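Local structure of glycoside hydrolase YxiA (3LV4) at residues G130-N133 and D134-Y138; P312-G315 and E316-E319; I57-V60 and Y61-K65. The protein probably hydrolyses O-glycosyl bonds in L-arabinan, as a calcium-binding family 43 glycoside hydrolase similar to arabinan endo-1,5-alpha-L-arabinosidases. All coordinates share one frame; numbering follows the deposited sequence.

Contact 1: residues G130-N133 and D134-Y138; sequences GISN and DGTPY
Gly130 and Tyr138 face each other at the open end of a tight hairpin-like loop, where Tyr138 N donates to Gly130 O (2.8 Å, N-H...O 167°) and a single antiparallel bridge pairs Ile131 with Pro137. Further in, Thr136 O is gripped twice by one residue: Ser132 N reaches it over 2.8 Å and Ser132 OG over 2.7 Å. The serine hydroxyl lies between its own backbone N and carbonyl carbon (chi1 80°), which turns it into the loop, where Ser132 OG also accepts from Asp134 N at 3.2 Å. The tip is a type I beta turn from Ser132 to Gly135, closed by Gly135 N to Ser132 O. An Asx turn overlaps it: Asp134 OD1 takes Thr136 N nearly along its C-O axis and Thr136 OG1 at 2.6 Å on its syn lone pair. The loop connects two successive blades of the five-bladed beta-propeller expected of family 43. His143 holds the second carboxylate oxygen, OD2, and Lys142 bonds to Thr136 OG1. On the other side of the loop, Ile131 CG2 rests on Gly135 O at 3.5 Å. The Tyr138 ring has CG anti to its backbone N (chi1 -176°), meets Ser132 CB with its edge, and bonds through its hydroxyl to Pro144 O. A water accepts from Gly130 N and donates to Tyr138 O, bridging the two arms of the loop.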
# COMPACT_ATOMS: atom_id res chain seq x y z
N GLY A 130 -26.51 14.56 10.59
CA GLY A 130 -26.46 15.46 11.73
C GLY A 130 -25.03 15.76 12.16
O GLY A 130 -24.09 15.68 11.37
N ILE A 131 -24.88 16.07 13.44
CA ILE A 131 -23.60 16.51 14.00
C ILE A 131 -22.53 15.43 13.91
O ILE A 131 -22.74 14.29 14.35
CB ILE A 131 -23.79 16.94 15.46
CG1 ILE A 131 -24.78 18.11 15.52
CG2 ILE A 131 -22.45 17.29 16.11
CD1 ILE A 131 -25.29 18.40 16.90
N SER A 132 -21.39 15.79 13.33
CA SER A 132 -20.29 14.85 13.12
C SER A 132 -19.35 14.85 14.31
O SER A 132 -19.56 15.59 15.28
CB SER A 132 -19.50 15.23 11.87
OG SER A 132 -18.60 16.29 12.15
N ASN A 133 -18.30 14.04 14.23
CA ASN A 133 -17.33 13.98 15.32
C ASN A 133 -16.49 15.25 15.51
O ASN A 133 -15.78 15.37 16.50
CB ASN A 133 -16.45 12.74 15.18
CG ASN A 133 -17.23 11.46 15.38
OD1 ASN A 133 -18.18 11.41 16.15
ND2 ASN A 133 -16.84 10.42 14.68
N ASP A 134 -16.56 16.19 14.57
CA ASP A 134 -15.87 17.47 14.79
C ASP A 134 -16.82 18.59 15.21
O ASP A 134 -16.41 19.74 15.39
CB ASP A 134 -14.96 17.86 13.61
CG ASP A 134 -15.71 18.52 12.46
OD1 ASP A 134 -16.93 18.75 12.55
OD2 ASP A 134 -15.04 18.82 11.44
N GLY A 135 -18.09 18.23 15.40
CA GLY A 135 -19.10 19.16 15.89
C GLY A 135 -19.89 19.83 14.78
O GLY A 135 -21.02 20.27 15.01
N THR A 136 -19.31 19.94 13.59
CA THR A 136 -20.06 20.47 12.45
C THR A 136 -20.90 19.35 11.82
O THR A 136 -20.59 18.17 12.00
CB THR A 136 -19.14 21.12 11.39
OG1 THR A 136 -18.31 20.11 10.79
CG2 THR A 136 -18.25 22.16 12.04
N PRO A 137 -21.98 19.71 11.11
CA PRO A 137 -22.78 18.66 10.46
C PRO A 137 -21.94 17.82 9.50
O PRO A 137 -21.09 18.37 8.78
CB PRO A 137 -23.84 19.46 9.70
CG PRO A 137 -24.00 20.70 10.52
CD PRO A 137 -22.61 21.03 11.00
N TYR A 138 -22.18 16.51 9.49
CA TYR A 138 -21.38 15.63 8.65
C TYR A 138 -21.50 16.00 7.17
O TYR A 138 -22.61 16.19 6.65
CB TYR A 138 -21.73 14.14 8.87
CG TYR A 138 -20.81 13.27 8.06
CD1 TYR A 138 -19.57 12.90 8.55
CD2 TYR A 138 -21.16 12.87 6.78
CE1 TYR A 138 -18.71 12.12 7.80
CE2 TYR A 138 -20.31 12.10 6.02
CZ TYR A 138 -19.09 11.73 6.52
OH TYR A 138 -18.26 10.98 5.73
O HOH W 1 -25.24 15.87 7.93

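Contact 2: residues P312-G315 and E316-E319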
# COMPACT_ATOMS: atom_id res chain seq x y z
N PRO A 312 -4.62 -10.26 -14.90
CA PRO A 312 -5.23 -10.21 -16.23
C PRO A 312 -6.03 -11.46 -16.52
O PRO A 312 -5.52 -12.57 -16.32
CB PRO A 312 -4.01 -10.13 -17.16
CG PRO A 312 -2.98 -9.40 -16.32
CD PRO A 312 -3.19 -9.92 -14.93
N GLY A 313 -7.28 -11.29 -16.95
CA GLY A 313 -8.11 -12.42 -17.36
C GLY A 313 -8.79 -13.21 -16.26
O GLY A 313 -9.58 -14.11 -16.56
N ARG A 314 -8.52 -12.89 -15.00
CA ARG A 314 -9.04 -13.68 -13.87
C ARG A 314 -10.19 -13.01 -13.12
O ARG A 314 -10.51 -13.38 -12.00
CB ARG A 314 -7.90 -14.07 -12.92
CG ARG A 314 -6.98 -15.14 -13.50
CD ARG A 314 -5.80 -15.49 -12.58
NE ARG A 314 -6.21 -15.87 -11.23
CZ ARG A 314 -5.36 -16.13 -10.24
NH1 ARG A 314 -4.05 -16.04 -10.44
NH2 ARG A 314 -5.82 -16.48 -9.04
N GLY A 315 -10.82 -12.02 -13.75
CA GLY A 315 -11.95 -11.34 -13.14
C GLY A 315 -11.60 -10.62 -11.85
O GLY A 315 -10.64 -9.86 -11.80
N GLU A 316 -12.38 -10.88 -10.80
CA GLU A 316 -12.17 -10.20 -9.53
C GLU A 316 -11.38 -11.04 -8.52
O GLU A 316 -11.27 -10.67 -7.36
CB GLU A 316 -13.50 -9.74 -8.92
CG GLU A 316 -14.13 -8.54 -9.64
CD GLU A 316 -13.37 -7.25 -9.38
OE1 GLU A 316 -13.37 -6.78 -8.22
OE2 GLU A 316 -12.79 -6.69 -10.33
N GLU A 317 -10.84 -12.17 -8.97
CA GLU A 317 -9.98 -12.99 -8.10
C GLU A 317 -8.78 -12.17 -7.63
O GLU A 317 -8.16 -11.45 -8.42
CB GLU A 317 -9.48 -14.24 -8.82
CG GLU A 317 -10.57 -15.22 -9.21
CD GLU A 317 -10.05 -16.39 -10.03
OE1 GLU A 317 -8.81 -16.59 -10.09
OE2 GLU A 317 -10.89 -17.09 -10.63
N HIS A 318 -8.45 -12.29 -6.35
CA HIS A 318 -7.30 -11.57 -5.81
C HIS A 318 -6.52 -12.45 -4.83
O HIS A 318 -7.08 -13.38 -4.22
CB HIS A 318 -7.74 -10.26 -5.15
CG HIS A 318 -8.71 -10.45 -4.03
ND1 HIS A 318 -8.32 -10.60 -2.72
CD2 HIS A 318 -10.07 -10.52 -4.03
CE1 HIS A 318 -9.39 -10.75 -1.96
NE2 HIS A 318 -10.46 -10.71 -2.73
N GLU A 319 -5.23 -12.16 -4.71
CA GLU A 319 -4.35 -12.84 -3.77
C GLU A 319 -3.38 -11.82 -3.19
O GLU A 319 -3.23 -10.72 -3.72
CB GLU A 319 -3.55 -13.94 -4.48
CG GLU A 319 -4.40 -15.06 -5.07
CD GLU A 319 -3.58 -16.06 -5.86
OE1 GLU A 319 -2.36 -15.87 -5.99
OE2 GLU A 319 -4.15 -17.04 -6.36
O HOH W 2 -1.99 -16.95 -8.51
O HOH W 3 -8.23 -11.18 -11.06
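Arg314 holds Glu317 side-on: NE and NH2 both donate to a single carboxylate oxygen, NE to Glu317 OE1 at 2.9 Å and the less straight NH2 bond to the same OE1 at 3.2 Å. The oxygen lies in the guanidinium plane, but the carboxylate is turned steeply against it, the two planes 69° apart, and NE meets OE1 on its anti side. Arg314 NH2 has a second salt bridge, to Glu319 OE2 at 3.2 Å (N-H...O 167°). Here too the acceptor sits at the guanidinium edge, while the nitrogen comes from above the carboxylate plane of Glu319. With NE and NH2 so engaged, a water closes a further link, accepting from Arg314 NH1 and donating to Glu319 OE1. One arginine thus joins two acidic groups in a salt-bridge network, and the nearby guanidinium would probably favour ionised carboxylates. The arginine chain bends at chi3 (54°), carrying its flat end across the two glutamate side chains, which both run extended beyond CG.

The positioning shell is the backbone: a type II' beta turn from Arg314 to Glu317, with Gly315 at its second position adopting positive phi and Glu317 N donating to Arg314 O at 3.3 Å. The turn brings the side chains of its first and last residues, Arg314 and Glu317, to the same side. Glu316, at the turn's third position, is directed elsewhere, with OE1 in a salt bridge to Arg310 and OE2 accepting from Ala225 N; its side chain lies about 10 Å from that of Asp15, the predicted proton acceptor. Glu319 OE1 also pairs with Arg321. The whole loop connects the antiparallel strands 303-310 and 319-327, and backbone bonds between Glu319 and Thr309 pair the two strands at its base.

Contact 3: residues I57-V60 and Y61-K65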
# COMPACT_ATOMS: atom_id res chain seq x y z
N ILE A 57 -12.78 -13.52 15.71
CA ILE A 57 -13.91 -13.12 16.55
C ILE A 57 -15.08 -14.07 16.30
O ILE A 57 -15.93 -13.81 15.45
CB ILE A 57 -14.39 -11.68 16.24
CG1 ILE A 57 -13.21 -10.72 16.08
CG2 ILE A 57 -15.32 -11.17 17.35
CD1 ILE A 57 -13.63 -9.27 15.76
N PRO A 58 -15.10 -15.20 17.02
CA PRO A 58 -16.07 -16.27 16.73
C PRO A 58 -17.54 -15.85 16.90
O PRO A 58 -18.41 -16.45 16.27
CB PRO A 58 -15.71 -17.36 17.75
CG PRO A 58 -14.31 -17.06 18.17
CD PRO A 58 -14.12 -15.58 18.05
N ASN A 59 -17.79 -14.86 17.74
CA ASN A 59 -19.14 -14.33 17.94
C ASN A 59 -19.30 -12.96 17.28
O ASN A 59 -20.04 -12.10 17.77
CB ASN A 59 -19.44 -14.19 19.43
CG ASN A 59 -18.58 -13.14 20.10
OD1 ASN A 59 -17.41 -12.96 19.76
ND2 ASN A 59 -19.15 -12.43 21.06
N VAL A 60 -18.59 -12.77 16.17
CA VAL A 60 -18.47 -11.45 15.54
C VAL A 60 -19.78 -10.67 15.42
O VAL A 60 -19.80 -9.47 15.66
CB VAL A 60 -17.76 -11.55 14.16
CG1 VAL A 60 -18.55 -12.43 13.20
CG2 VAL A 60 -17.52 -10.15 13.56
N TYR A 61 -20.88 -11.33 15.04
CA TYR A 61 -22.12 -10.58 14.82
C TYR A 61 -22.72 -10.02 16.11
O TYR A 61 -23.40 -8.99 16.09
CB TYR A 61 -23.15 -11.39 14.02
CG TYR A 61 -22.83 -11.43 12.54
CD1 TYR A 61 -22.70 -10.26 11.81
CD2 TYR A 61 -22.65 -12.64 11.88
CE1 TYR A 61 -22.41 -10.28 10.45
CE2 TYR A 61 -22.35 -12.68 10.52
CZ TYR A 61 -22.23 -11.49 9.82
OH TYR A 61 -21.93 -11.52 8.48
N GLU A 62 -22.44 -10.69 17.23
CA GLU A 62 -22.82 -10.18 18.54
C GLU A 62 -21.78 -9.18 19.04
O GLU A 62 -22.12 -8.11 19.55
CB GLU A 62 -22.94 -11.33 19.54
CG GLU A 62 -22.96 -10.89 21.01
CD GLU A 62 -22.94 -12.08 21.98
OE1 GLU A 62 -21.97 -12.88 21.97
OE2 GLU A 62 -23.90 -12.21 22.78
N GLU A 63 -20.50 -9.54 18.89
CA GLU A 63 -19.41 -8.76 19.46
C GLU A 63 -19.40 -7.34 18.91
O GLU A 63 -19.21 -6.38 19.65
CB GLU A 63 -18.07 -9.44 19.20
CG GLU A 63 -16.90 -8.84 19.99
CD GLU A 63 -17.03 -9.06 21.51
OE1 GLU A 63 -17.77 -9.97 21.93
OE2 GLU A 63 -16.39 -8.31 22.27
N LEU A 64 -19.63 -7.21 17.61
CA LEU A 64 -19.54 -5.92 16.95
C LEU A 64 -20.90 -5.45 16.46
O LEU A 64 -20.99 -4.69 15.49
CB LEU A 64 -18.55 -5.98 15.78
CG LEU A 64 -17.15 -6.53 16.10
CD1 LEU A 64 -16.22 -6.38 14.88
CD2 LEU A 64 -16.57 -5.84 17.33
N LYS A 65 -21.97 -5.90 17.12
CA LYS A 65 -23.31 -5.61 16.64
C LYS A 65 -23.56 -4.12 16.40
O LYS A 65 -24.24 -3.77 15.44
CB LYS A 65 -24.39 -6.19 17.56
CG LYS A 65 -24.43 -5.56 18.94
CD LYS A 65 -25.40 -6.31 19.86
CE LYS A 65 -25.32 -5.80 21.29
NZ LYS A 65 -26.17 -6.61 22.21
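Asn59 is turned toward Glu62 and Glu63 by a chi1 of 67°, which puts CG between the backbone N and carbonyl carbon, while both glutamates set CG anti to their own backbone N and bring their carboxylates round to the asparagine amide. Asn59 ND2 then donates to two residues: to Glu62 OE1 at 3.0 Å, almost straight (N-H...O 175°), and to Glu63 OE1, also at 3.0 Å. Both oxygens lie near the amide plane and both bonds are fairly straight, consistent with one N-H going to each, and Glu63 OE1 is met on its anti lone pair. Glu62 stretches out to make its bond, whereas Glu63 bends at chi2. Lys118 forms a salt bridge with the same OE1 of Glu63, and Asn119 N bonds its OE2; these partners would favour a charged carboxylate.

This is the start of the short helix 60-63. Asn59 occupies the N-cap position, yet its side chain makes no capping bond to the backbone and reaches the two glutamate side chains instead. Asn59 O accepts from Glu63 N at 2.8 Å and from Glu62 N, the two donors arriving from opposite faces of the carbonyl plane. Val60 O follows with Leu64 N at 3.0 Å. A type I turn from Ile57 to Val60 leads into the helix and brings Ile57 back against Glu63 and Leu64.

The Ile57 side chain crosses those two at about a right angle, Ile57 CG2 against Glu63 CB at 3.7 Å and Ile57 CD1 against Leu64 CD1 at 4.0 Å. Val60 CG2 touches the same leucine methyl, and Val60 CG1 lies over one face of the Tyr61 ring, offset toward the rim. The Tyr61 hydroxyl bonds to Asp74 O, and Leu76 touches Leu64.

Going from the N terminus, contact 3 comes first: residues 57-65 turn the chain after strand 44-47 into helix 60-63, between the first and second blades of the five-bladed propeller expected of family 43. Contact 1 follows, a compact loop at 130-138 between strand 118-126, the last of the second blade, and strand 150-153, the first of the third. Contact 2 lies much later, at 312-319, closing the turn between strands 303-310 and 319-327 within one blade. The three are in series; none nests in or crosses another. Contacts 1 and 2 have centres 39 Å apart, and no two contacts touch. Contact 2 lies nearest the predicted catalytic residues, with Glu316 about 10 Å from Asp15, side chain to side chain.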